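Local coordinates for Ro sixty-related protein, RSR (Deinococcus radiodurans, PDB 2NVO) that binds several small RNAs that accumulate during recovery from ultraviolet irradiation and contributes to the resistance of its organism to that irradiation, at residues A[106-111]-A[144-149]; A[164-169]-A[197-202]; A[324-329]-A[342-347]. One frame throughout, in Å; residues are numbered along the deposited sequence.

In the fold
The three contacts all lie in the helical TROVE domain, the horseshoe of HEAT-like repeats that the VWFA-like domain closes into a ring. They follow one another along the chain without overlap. Contact 1 joins helix 100-112 to the loop between helices 133-143 and 151-163, contact 2 sets the first turns of helices 166-175 and 198-209 together, and contact 3 packs the C-terminal part of helix 315-326 on helix 341-354. Centres of contacts 1 and 2 are 27 Å apart; contact 3 is 47 Å from contact 1 and 43 Å from contact 2, centre to centre. Contacts 1 and 3 lie on opposite sides of the chain's centre, so the three sample well-separated places in one horseshoe.

Contact 1 (A[106-111]-A[144-149]); sequences LALIAK and DALGGW
In the helical TROVE horseshoe, the last turns of helix 100-112 meet the loop that follows helix 133-143, through Lys111, Ala107 and Leu108 on one side and Leu146 and Gly147-Gly148 on the other. The segments come nearest at Lys111 and Leu146, whose CA atoms are 5.9 Å apart, and together they bury 263 Å². Leu146 supplies the apolar half. Its CB meets Lys111 CB at 3.5 Å, while its CD1 branch reaches the helix backbone, 3.6 Å from Ala107 O, and also touches Ala107 CB. The other branch, CD2, lies 4.1 Å from Leu108 CD2. Leu108 CD2 is also 3.9 Å from Leu146 CD1, so it meets both branches. Helix 133-143 continues this packing, with Phe139 and Phe142 against Ala107.

The polar half is carried by the end of Lys111. Its chain bends at chi2 (-67°) and again at chi3 (-62°), bringing CE within 3.7 Å of Gly147 CA, and the ammonium then bonds the loop backbone. A further bond to Thr153 OG1 in helix 151-163 ties the same nitrogen to the element beyond the loop. Lys111 NZ donates weakly to Gly147 O and, at 2.9 Å, to Gly148 O, approaching the latter 35° out of the carbonyl plane.

Contact 2 (A[164-169]-A[197-202]); sequences ADVDKL and DAARNA
Arg200 carries most of this contact, its aliphatic chain lying against Val166 and Leu169 and its guanidinium reaching Ala164. Where the CA atoms come nearest, Val166 and Arg200 are 5.2 Å apart.

The apolar packing runs along the arginine. Val166 CB lies 3.7 Å from Arg200 CG, and Leu169 CD1 touches both Arg200 CB and CG, the leucine crossing the arginine at about a right angle. Val166 CG2, placed anti to the backbone N, adds a looser contact with Ala199 CB at 4.3 Å.

One hydrogen bond joins the two segments. Arg200 NH1 donates to Ala164 O at 2.9 Å with an N-H...O angle of 166°; the oxygen lies close to the guanidinium plane, but the donor stands 61° out of the carbonyl plane. A bend at chi3 (-55°) places NE, which faces Asp197.

The ionic bonds fix the rotation of that flat group. Arg200 NE forms a salt bridge with the syn lone pair of Asp197 OD2 at 2.7 Å, almost in the guanidinium plane, and NH2 adds a weak bond to the same oxygen. Asp196 forms a salt bridge with NH2 as well, so that nitrogen is shared between two carboxylates.

Capping bonds complete the set. Asp165 OD1 accepts from Lys168 N at 2.8 Å and weakly from Asp167 N, while Asp197 OD1 accepts from Arg200 N at 3.1 Å. Asp197 thus holds both the backbone and the side chain of Arg200. Two helices that each begin with an aspartate N-cap pack together in the TROVE helical array, and Arg200, three residues after the second cap, reaches across to Ala164 O, just before the first.

Contact 3 (A[324-329]-A[342-347]); sequences VYAQGQ and RVVDAL
Tyr325 is the dense part of this contact, its ring entering beside Val343, Val344 and Leu347 on helix 341-354. The ring atoms on one side do the touching: CE2 is 3.7 Å from Val343 CG1 and 3.9 Å from Val343 CB, and CD2 is 3.9 Å from Val344 CG2. Leu347 CD1 stays farther off, 4.4 Å from Tyr325 CD2. The tyrosine side chain crosses that of Val343 at about a right angle and that of Val344 obliquely. Val343 and Val344 present different branches. Val343 uses CG1, its methyl anti to the backbone N, whereas Val344 uses CG2, anti to the carbonyl carbon.

Both helices belong to the later part of the TROVE helical array, the C-terminal part of helix 315-326 lying against the first turns of helix 341-354, with 12 residues between the two segments. That linker returns to the same tyrosine. Trp337 lays its ring nearly parallel to that of Tyr325, with about 10° between the planes, and its NE1 bonds Tyr325 O, while the tyrosine hydroxyl is hydrogen-bonded to the backbone N of Val340. Leu278 of helix 271-283 also packs against this side chain, so the buried tyrosine is enclosed by more than the facing helix.

Ala326 marks the looser, exposed margin. Across the segments its CB makes one contact, with Val344 CG2 at 4.2 Å, although the CA atoms of Ala326 and Val344 are the nearest pair across the segments at 6.7 Å. Beyond it the chain turns away from helix 341-354: Gly328, the first residue to leave helical angles, has a positive phi of 72°, and its N bonds Tyr325 O at 3.2 Å.

Contact 1 (A[106-111]-A[144-149])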
loop_
_atom_site.group_PDB
_atom_site.type_symbol
_atom_site.label_atom_id
_atom_site.label_comp_id
_atom_site.label_asym_id
_atom_site.label_seq_id
_atom_site.Cartn_x
_atom_site.Cartn_y
_atom_site.Cartn_z
ATOM N N LEU A 106 -17.863 5.460 6.820
ATOM C CA LEU A 106 -18.240 6.852 7.027
ATOM C C LEU A 106 -19.502 7.207 6.256
ATOM O O LEU A 106 -20.398 7.862 6.796
ATOM C CB LEU A 106 -17.104 7.807 6.647
ATOM C CG LEU A 106 -17.290 9.234 7.188
ATOM C CD1 LEU A 106 -17.027 9.316 8.695
ATOM C CD2 LEU A 106 -16.401 10.225 6.456
ATOM N N ALA A 107 -19.577 6.774 4.999
ATOM C CA ALA A 107 -20.785 6.956 4.217
ATOM C C ALA A 107 -21.990 6.327 4.899
ATOM O O ALA A 107 -23.050 6.949 4.973
ATOM C CB ALA A 107 -20.614 6.399 2.803
ATOM N N LEU A 108 -21.839 5.098 5.391
ATOM C CA LEU A 108 -22.953 4.381 6.015
ATOM C C LEU A 108 -23.499 5.145 7.221
ATOM O O LEU A 108 -24.708 5.313 7.369
ATOM C CB LEU A 108 -22.543 2.968 6.452
ATOM C CG LEU A 108 -22.300 1.899 5.389
ATOM C CD1 LEU A 108 -21.580 0.688 5.991
ATOM C CD2 LEU A 108 -23.617 1.480 4.743
ATOM N N ILE A 109 -22.597 5.583 8.089
ATOM C CA ILE A 109 -22.981 6.369 9.248
ATOM C C ILE A 109 -23.645 7.678 8.802
ATOM O O ILE A 109 -24.787 7.968 9.168
ATOM C CB ILE A 109 -21.767 6.680 10.137
ATOM C CG1 ILE A 109 -21.061 5.390 10.567
ATOM C CG2 ILE A 109 -22.199 7.497 11.361
ATOM C CD1 ILE A 109 -19.741 5.639 11.296
ATOM N N ALA A 110 -22.934 8.445 7.987
ATOM C CA ALA A 110 -23.413 9.738 7.522
ATOM C C ALA A 110 -24.780 9.648 6.857
ATOM O O ALA A 110 -25.612 10.541 7.027
ATOM C CB ALA A 110 -22.400 10.377 6.569
ATOM N N LYS A 111 -25.016 8.572 6.113
ATOM C CA LYS A 111 -26.222 8.472 5.298
ATOM C C LYS A 111 -27.352 7.698 5.959
ATOM O O LYS A 111 -28.514 7.956 5.677
ATOM C CB LYS A 111 -25.921 7.845 3.934
ATOM C CG LYS A 111 -24.935 8.621 3.074
ATOM C CD LYS A 111 -25.482 9.957 2.615
ATOM C CE LYS A 111 -26.714 9.792 1.737
ATOM N NZ LYS A 111 -27.016 11.024 0.950
ATOM N N ASP A 144 -23.939 7.467 -2.605
ATOM C CA ASP A 144 -25.046 7.678 -3.529
ATOM C C ASP A 144 -25.994 6.485 -3.571
ATOM O O ASP A 144 -27.084 6.571 -4.127
ATOM C CB ASP A 144 -24.594 8.135 -4.933
ATOM C CG ASP A 144 -23.927 7.026 -5.761
ATOM O OD1 ASP A 144 -24.093 5.823 -5.458
ATOM O OD2 ASP A 144 -23.238 7.383 -6.746
ATOM N N ALA A 145 -25.585 5.388 -2.946
ATOM C CA ALA A 145 -26.437 4.211 -2.858
ATOM C C ALA A 145 -27.147 4.128 -1.516
ATOM O O ALA A 145 -27.675 3.080 -1.161
ATOM C CB ALA A 145 -25.622 2.953 -3.093
ATOM N N LEU A 146 -27.171 5.234 -0.775
ATOM C CA LEU A 146 -27.701 5.212 0.583
ATOM C C LEU A 146 -28.699 6.341 0.852
ATOM O O LEU A 146 -29.354 6.359 1.898
ATOM C CB LEU A 146 -26.561 5.290 1.607
ATOM C CG LEU A 146 -25.371 4.335 1.487
ATOM C CD1 LEU A 146 -24.324 4.669 2.539
ATOM C CD2 LEU A 146 -25.803 2.894 1.608
ATOM N N GLY A 147 -28.814 7.285 -0.077
ATOM C CA GLY A 147 -29.723 8.400 0.114
ATOM C C GLY A 147 -29.495 9.541 -0.856
ATOM O O GLY A 147 -28.477 9.575 -1.551
ATOM N N GLY A 148 -30.449 10.470 -0.901
ATOM C CA GLY A 148 -30.375 11.629 -1.776
ATOM C C GLY A 148 -29.728 12.845 -1.131
ATOM O O GLY A 148 -29.137 12.756 -0.055
ATOM N N TRP A 149 -29.847 13.992 -1.787
ATOM C CA TRP A 149 -29.128 15.186 -1.351
ATOM C C TRP A 149 -29.963 16.079 -0.427
ATOM O O TRP A 149 -30.396 17.165 -0.816
ATOM C CB TRP A 149 -28.621 15.984 -2.559
ATOM C CG TRP A 149 -27.401 15.388 -3.228
ATOM C CD1 TRP A 149 -27.362 14.287 -4.041
ATOM C CD2 TRP A 149 -26.048 15.865 -3.138
ATOM N NE1 TRP A 149 -26.072 14.050 -4.457
ATOM C CE2 TRP A 149 -25.249 15.001 -3.918
ATOM C CE3 TRP A 149 -25.441 16.937 -2.480
ATOM C CZ2 TRP A 149 -23.870 15.182 -4.053
ATOM C CZ3 TRP A 149 -24.073 17.112 -2.615
ATOM C CH2 TRP A 149 -23.304 16.240 -3.395
#

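Contact 2 (A[164-169]-A[197-202])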
loop_
_atom_site.group_PDB
_atom_site.type_symbol
_atom_site.label_atom_id
_atom_site.label_comp_id
_atom_site.label_asym_id
_atom_site.label_seq_id
_atom_site.Cartn_x
_atom_site.Cartn_y
_atom_site.Cartn_z
ATOM N N ALA A 164 -11.028 23.642 2.401
ATOM C CA ALA A 164 -9.762 23.418 1.709
ATOM C C ALA A 164 -9.126 24.719 1.223
ATOM O O ALA A 164 -9.804 25.563 0.633
ATOM C CB ALA A 164 -9.972 22.464 0.526
ATOM N N ASP A 165 -7.820 24.865 1.433
ATOM C CA ASP A 165 -7.125 26.084 1.015
ATOM C C ASP A 165 -6.943 26.163 -0.503
ATOM O O ASP A 165 -7.095 25.167 -1.214
ATOM C CB ASP A 165 -5.805 26.288 1.790
ATOM C CG ASP A 165 -4.569 25.761 1.049
ATOM O OD1 ASP A 165 -4.652 24.731 0.347
ATOM O OD2 ASP A 165 -3.491 26.383 1.199
ATOM N N VAL A 166 -6.637 27.359 -0.993
ATOM C CA VAL A 166 -6.582 27.616 -2.426
ATOM C C VAL A 166 -5.568 26.704 -3.145
ATOM O O VAL A 166 -5.697 26.434 -4.346
ATOM C CB VAL A 166 -6.299 29.115 -2.706
ATOM C CG1 VAL A 166 -4.952 29.536 -2.104
ATOM C CG2 VAL A 166 -6.361 29.418 -4.200
ATOM N N ASP A 167 -4.577 26.212 -2.407
ATOM C CA ASP A 167 -3.560 25.332 -2.983
ATOM C C ASP A 167 -4.069 23.894 -3.130
ATOM O O ASP A 167 -3.818 23.242 -4.145
ATOM C CB ASP A 167 -2.277 25.378 -2.152
ATOM C CG ASP A 167 -1.735 26.797 -1.997
ATOM O OD1 ASP A 167 -1.564 27.496 -3.019
ATOM O OD2 ASP A 167 -1.489 27.212 -0.849
ATOM N N LYS A 168 -4.788 23.403 -2.125
ATOM C CA LYS A 168 -5.390 22.078 -2.223
ATOM C C LYS A 168 -6.496 22.068 -3.274
ATOM O O LYS A 168 -6.670 21.085 -4.001
ATOM C CB LYS A 168 -5.952 21.606 -0.885
ATOM C CG LYS A 168 -6.850 20.384 -1.040
ATOM C CD LYS A 168 -7.571 19.993 0.243
ATOM C CE LYS A 168 -6.783 18.976 1.048
ATOM N NZ LYS A 168 -7.652 18.284 2.044
ATOM N N LEU A 169 -7.245 23.162 -3.359
ATOM C CA LEU A 169 -8.314 23.240 -4.340
ATOM C C LEU A 169 -7.752 23.207 -5.755
ATOM O O LEU A 169 -8.282 22.506 -6.628
ATOM C CB LEU A 169 -9.169 24.491 -4.135
ATOM C CG LEU A 169 -10.154 24.457 -2.966
ATOM C CD1 LEU A 169 -11.092 25.661 -3.044
ATOM C CD2 LEU A 169 -10.951 23.150 -2.939
ATOM N N ASP A 197 -13.332 33.971 0.569
ATOM C CA ASP A 197 -12.324 34.599 -0.283
ATOM C C ASP A 197 -12.500 34.331 -1.771
ATOM O O ASP A 197 -12.799 33.204 -2.198
ATOM C CB ASP A 197 -10.919 34.197 0.144
ATOM C CG ASP A 197 -10.665 32.740 -0.061
ATOM O OD1 ASP A 197 -9.828 32.401 -0.927
ATOM O OD2 ASP A 197 -11.333 31.937 0.624
ATOM N N ALA A 198 -12.283 35.382 -2.553
ATOM C CA ALA A 198 -12.555 35.357 -3.985
ATOM C C ALA A 198 -11.667 34.370 -4.740
ATOM O O ALA A 198 -12.079 33.827 -5.764
ATOM C CB ALA A 198 -12.414 36.749 -4.574
ATOM N N ALA A 199 -10.453 34.163 -4.238
ATOM C CA ALA A 199 -9.505 33.252 -4.872
ATOM C C ALA A 199 -10.086 31.842 -4.909
ATOM O O ALA A 199 -10.187 31.221 -5.969
ATOM C CB ALA A 199 -8.174 33.263 -4.135
ATOM N N ARG A 200 -10.487 31.347 -3.747
ATOM C CA ARG A 200 -11.042 30.010 -3.660
ATOM C C ARG A 200 -12.350 29.857 -4.427
ATOM O O ARG A 200 -12.583 28.816 -5.042
ATOM C CB ARG A 200 -11.190 29.577 -2.211
ATOM C CG ARG A 200 -9.867 29.183 -1.590
ATOM C CD ARG A 200 -10.092 28.481 -0.283
ATOM N NE ARG A 200 -10.901 29.294 0.617
ATOM C CZ ARG A 200 -11.367 28.868 1.784
ATOM N NH1 ARG A 200 -11.094 27.635 2.192
ATOM N NH2 ARG A 200 -12.098 29.674 2.544
ATOM N N ASN A 201 -13.191 30.889 -4.403
ATOM C CA ASN A 201 -14.433 30.866 -5.172
ATOM C C ASN A 201 -14.132 30.804 -6.662
ATOM O O ASN A 201 -14.885 30.217 -7.439
ATOM C CB ASN A 201 -15.293 32.095 -4.865
ATOM C CG ASN A 201 -16.008 31.987 -3.531
ATOM O OD1 ASN A 201 -16.233 30.891 -3.024
ATOM N ND2 ASN A 201 -16.372 33.130 -2.956
ATOM N N ALA A 202 -13.026 31.435 -7.044
ATOM C CA ALA A 202 -12.579 31.459 -8.427
ATOM C C ALA A 202 -12.161 30.063 -8.898
ATOM O O ALA A 202 -12.466 29.668 -10.028
ATOM C CB ALA A 202 -11.433 32.454 -8.596
#

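Contact 3 (A[324-329]-A[342-347])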
loop_
_atom_site.group_PDB
_atom_site.type_symbol
_atom_site.label_atom_id
_atom_site.label_comp_id
_atom_site.label_asym_id
_atom_site.label_seq_id
_atom_site.Cartn_x
_atom_site.Cartn_y
_atom_site.Cartn_z
ATOM N N VAL A 324 12.419 -4.717 -11.445
ATOM C CA VAL A 324 11.678 -4.033 -12.517
ATOM C C VAL A 324 12.641 -3.364 -13.494
ATOM O O VAL A 324 12.530 -3.507 -14.723
ATOM C CB VAL A 324 10.719 -2.970 -11.957
ATOM C CG1 VAL A 324 10.167 -2.091 -13.095
ATOM C CG2 VAL A 324 9.571 -3.631 -11.208
ATOM N N TYR A 325 13.605 -2.638 -12.932
ATOM C CA TYR A 325 14.579 -1.916 -13.732
ATOM C C TYR A 325 15.489 -2.839 -14.527
ATOM O O TYR A 325 15.792 -2.571 -15.684
ATOM C CB TYR A 325 15.410 -0.977 -12.830
ATOM C CG TYR A 325 16.516 -0.247 -13.555
ATOM C CD1 TYR A 325 16.228 0.643 -14.582
ATOM C CD2 TYR A 325 17.850 -0.449 -13.211
ATOM C CE1 TYR A 325 17.255 1.311 -15.259
ATOM C CE2 TYR A 325 18.868 0.202 -13.873
ATOM C CZ TYR A 325 18.566 1.082 -14.892
ATOM O OH TYR A 325 19.585 1.727 -15.542
ATOM N N ALA A 326 15.920 -3.939 -13.920
ATOM C CA ALA A 326 16.905 -4.797 -14.562
ATOM C C ALA A 326 16.337 -5.527 -15.775
ATOM O O ALA A 326 17.092 -6.076 -16.576
ATOM C CB ALA A 326 17.508 -5.789 -13.567
ATOM N N GLN A 327 15.017 -5.512 -15.915
ATOM C CA GLN A 327 14.359 -6.178 -17.036
ATOM C C GLN A 327 14.655 -5.462 -18.349
ATOM O O GLN A 327 14.775 -6.101 -19.406
ATOM C CB GLN A 327 12.845 -6.231 -16.820
ATOM C CG GLN A 327 12.408 -7.322 -15.881
ATOM C CD GLN A 327 12.711 -8.689 -16.447
ATOM O OE1 GLN A 327 12.596 -8.903 -17.652
ATOM N NE2 GLN A 327 13.117 -9.616 -15.588
ATOM N N GLY A 328 14.757 -4.137 -18.280
ATOM C CA GLY A 328 15.055 -3.340 -19.458
ATOM C C GLY A 328 13.872 -3.293 -20.408
ATOM O O GLY A 328 14.003 -2.924 -21.571
ATOM N N GLN A 329 12.710 -3.677 -19.893
ATOM C CA GLN A 329 11.483 -3.741 -20.673
ATOM C C GLN A 329 10.329 -3.709 -19.694
ATOM O O GLN A 329 10.364 -4.402 -18.676
ATOM C CB GLN A 329 11.437 -5.041 -21.484
ATOM C CG GLN A 329 10.259 -5.134 -22.450
ATOM C CD GLN A 329 9.998 -6.556 -22.917
ATOM O OE1 GLN A 329 10.372 -7.518 -22.243
ATOM N NE2 GLN A 329 9.352 -6.696 -24.075
ATOM N N ARG A 342 25.763 -0.361 -12.647
ATOM C CA ARG A 342 26.091 0.230 -11.352
ATOM C C ARG A 342 24.858 0.814 -10.653
ATOM O O ARG A 342 24.880 1.035 -9.447
ATOM C CB ARG A 342 27.230 1.262 -11.487
ATOM C CG ARG A 342 28.616 0.620 -11.584
ATOM C CD ARG A 342 29.742 1.637 -11.839
ATOM N NE ARG A 342 29.932 2.509 -10.691
ATOM C CZ ARG A 342 29.512 3.764 -10.632
ATOM N NH1 ARG A 342 28.899 4.302 -11.675
ATOM N NH2 ARG A 342 29.721 4.482 -9.535
ATOM N N VAL A 343 23.789 1.070 -11.406
ATOM C CA VAL A 343 22.524 1.506 -10.805
ATOM C C VAL A 343 21.841 0.291 -10.184
ATOM O O VAL A 343 21.359 0.347 -9.057
ATOM C CB VAL A 343 21.575 2.188 -11.830
ATOM C CG1 VAL A 343 20.205 2.436 -11.232
ATOM C CG2 VAL A 343 22.170 3.519 -12.329
ATOM N N VAL A 344 21.816 -0.812 -10.929
ATOM C CA VAL A 344 21.354 -2.082 -10.371
ATOM C C VAL A 344 22.101 -2.386 -9.084
ATOM O O VAL A 344 21.505 -2.778 -8.083
ATOM C CB VAL A 344 21.558 -3.236 -11.362
ATOM C CG1 VAL A 344 21.394 -4.576 -10.645
ATOM C CG2 VAL A 344 20.580 -3.101 -12.513
ATOM N N ASP A 345 23.414 -2.174 -9.111
ATOM C CA ASP A 345 24.264 -2.366 -7.935
ATOM C C ASP A 345 23.847 -1.484 -6.768
ATOM O O ASP A 345 23.861 -1.912 -5.620
ATOM C CB ASP A 345 25.723 -2.038 -8.261
ATOM C CG ASP A 345 26.465 -3.192 -8.901
ATOM O OD1 ASP A 345 25.987 -4.345 -8.819
ATOM O OD2 ASP A 345 27.542 -2.934 -9.483
ATOM N N ALA A 346 23.529 -0.229 -7.054
ATOM C CA ALA A 346 23.193 0.715 -5.992
ATOM C C ALA A 346 21.878 0.309 -5.330
ATOM O O ALA A 346 21.644 0.554 -4.139
ATOM C CB ALA A 346 23.081 2.100 -6.556
ATOM N N LEU A 347 21.001 -0.277 -6.131
ATOM C CA LEU A 347 19.721 -0.770 -5.623
ATOM C C LEU A 347 19.917 -1.938 -4.656
ATOM O O LEU A 347 19.141 -2.112 -3.712
ATOM C CB LEU A 347 18.794 -1.116 -6.781
ATOM C CG LEU A 347 18.298 0.129 -7.524
ATOM C CD1 LEU A 347 17.674 -0.270 -8.839
ATOM C CD2 LEU A 347 17.312 0.907 -6.683
#